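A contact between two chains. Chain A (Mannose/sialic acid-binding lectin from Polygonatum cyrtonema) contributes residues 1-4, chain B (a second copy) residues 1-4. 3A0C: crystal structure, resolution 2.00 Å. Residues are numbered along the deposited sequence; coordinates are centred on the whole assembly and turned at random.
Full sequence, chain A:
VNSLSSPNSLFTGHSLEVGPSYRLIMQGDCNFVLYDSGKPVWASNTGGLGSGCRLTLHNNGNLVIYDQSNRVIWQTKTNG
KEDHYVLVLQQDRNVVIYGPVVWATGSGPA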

# COMPACT_ATOMS: atom_id res chain seq x y z
N VAL A 1 -6.66 -0.73 7.93
CA VAL A 1 -6.15 -0.49 6.55
C VAL A 1 -5.07 0.58 6.61
O VAL A 1 -5.23 1.59 7.30
CB VAL A 1 -7.29 0.01 5.63
CG1 VAL A 1 -6.94 -0.26 4.17
CG2 VAL A 1 -8.57 -0.67 6.01
N ASN A 2 -3.96 0.37 5.91
CA ASN A 2 -2.91 1.37 5.90
C ASN A 2 -2.61 1.80 4.47
O ASN A 2 -1.48 2.14 4.13
CB ASN A 2 -1.63 0.85 6.57
CG ASN A 2 -1.02 -0.31 5.84
OD1 ASN A 2 -1.45 -1.44 5.99
ND2 ASN A 2 0.00 -0.03 5.03
N SER A 3 -3.64 1.79 3.62
CA SER A 3 -3.46 2.20 2.22
C SER A 3 -4.70 2.89 1.70
O SER A 3 -5.81 2.64 2.16
CB SER A 3 -3.16 0.99 1.33
OG SER A 3 -4.34 0.26 1.06
N LEU A 4 -4.51 3.79 0.74
CA LEU A 4 -5.59 4.53 0.11
C LEU A 4 -5.26 4.52 -1.38
O LEU A 4 -4.27 5.10 -1.80
CB LEU A 4 -5.64 5.98 0.59
CG LEU A 4 -6.72 6.84 -0.08
CD1 LEU A 4 -8.05 6.55 0.57
CD2 LEU A 4 -6.39 8.34 0.03
N VAL B 1 -1.54 -5.01 8.79
CA VAL B 1 -0.84 -4.39 7.63
C VAL B 1 -1.32 -5.07 6.36
O VAL B 1 -1.42 -6.30 6.31
CB VAL B 1 0.68 -4.61 7.75
CG1 VAL B 1 1.43 -3.62 6.87
CG2 VAL B 1 1.11 -4.45 9.20
N ASN B 2 -1.65 -4.29 5.33
CA ASN B 2 -2.09 -4.88 4.07
C ASN B 2 -1.20 -4.46 2.92
O ASN B 2 -1.64 -4.42 1.78
CB ASN B 2 -3.55 -4.54 3.75
CG ASN B 2 -3.78 -3.07 3.59
OD1 ASN B 2 -3.91 -2.35 4.56
ND2 ASN B 2 -3.84 -2.61 2.35
N SER B 3 0.06 -4.17 3.22
CA SER B 3 1.04 -3.77 2.22
C SER B 3 2.43 -4.32 2.53
O SER B 3 2.77 -4.53 3.70
CB SER B 3 1.10 -2.24 2.15
OG SER B 3 1.77 -1.70 3.27
N LEU B 4 3.22 -4.56 1.49
CA LEU B 4 4.58 -5.06 1.60
C LEU B 4 5.38 -4.18 0.63
O LEU B 4 5.14 -4.23 -0.57
CB LEU B 4 4.67 -6.52 1.14
CG LEU B 4 6.08 -7.12 1.13
CD1 LEU B 4 6.47 -7.46 2.55
CD2 LEU B 4 6.15 -8.34 0.23

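The contact between these two N-terminal stretches is small, burying 210 Å² when both sides are summed, and it is built almost entirely around one residue repeated twice. A:Asn2 and B:Asn2 are each buried and contribute 66 and 68 Å², well over half the total. The two copies use the same atoms in the same roles, so the account of one side serves, with chain letters exchanged, for the other.

The register reflects this symmetry. The CA of A:Val1 lies 6.5 Å from the CA of B:Asn2, and the CA of A:Asn2 lies 6.4 Å from the CA of B:Val1. No hydrogen bond joins backbone to backbone across the contact; the gap is filled instead by asparagine side chains reaching over to the partner.

Each asparagine leaves its backbone sideways, but with chi1 in the p well (64° in A:Asn2, 62° in B:Asn2) and chi2 near -80°, the carboxamide comes nearer to the other stretch. There its two ends do different work. The carbonyl oxygen accepts from the partner's main chain: the N of A:Asn2 donates to OD1 of B:Asn2 at 3.0 Å, and the N of B:Asn2 donates to OD1 of A:Asn2 at 2.9 Å. With angles of 169° and 168° at the hydrogen, both bonds are nearly straight. An amide side chain suits this place because it carries an acceptor and a donor on one planar group, and so can satisfy a main-chain NH while its nitrogen engages something else.

That something else is a serine. ND2 of A:Asn2 donates to OG of B:Ser3 at 3.0 Å, and ND2 of B:Asn2 donates to OG of A:Ser3 at 3.2 Å, each with an angle of 159°. The serines begin their strands with CA-to-CB pointing toward the other stretch and chi1 in the p well (78° in A:Ser3, 74° in B:Ser3), and the short side chain presents its hydroxyl as the acceptor for the partner's ND2. Each ND2 has a second hydrogen, and both nitrogens are also hydrogen-bonded elsewhere in the structure.

The arrangement has a price. OD1 of A:Asn2 and OD1 of B:Asn2 stand 3.0 Å apart, and since both are acceptors they do not bond to each other. Their closeness follows from the reciprocal pairing, in which each oxygen approaches the other residue's backbone nitrogen; the two N-H donors directed at these oxygens help offset the unfavourable proximity.

The valines matter less. A:Val1 and B:Val1 are exposed, their CA-to-CB bonds point away, and they cover only 15 and 14 Å². Their contact is mainly with the partner's amide oxygen: CA of A:Val1 lies 3.5 Å from OD1 of B:Asn2, and CA of B:Val1 lies 3.4 Å from OD1 of A:Asn2. A:Leu4 and B:Leu4, though buried, are out of reach and take no part; with four hydrogen bonds and only slight valine contact, the pairing is essentially polar.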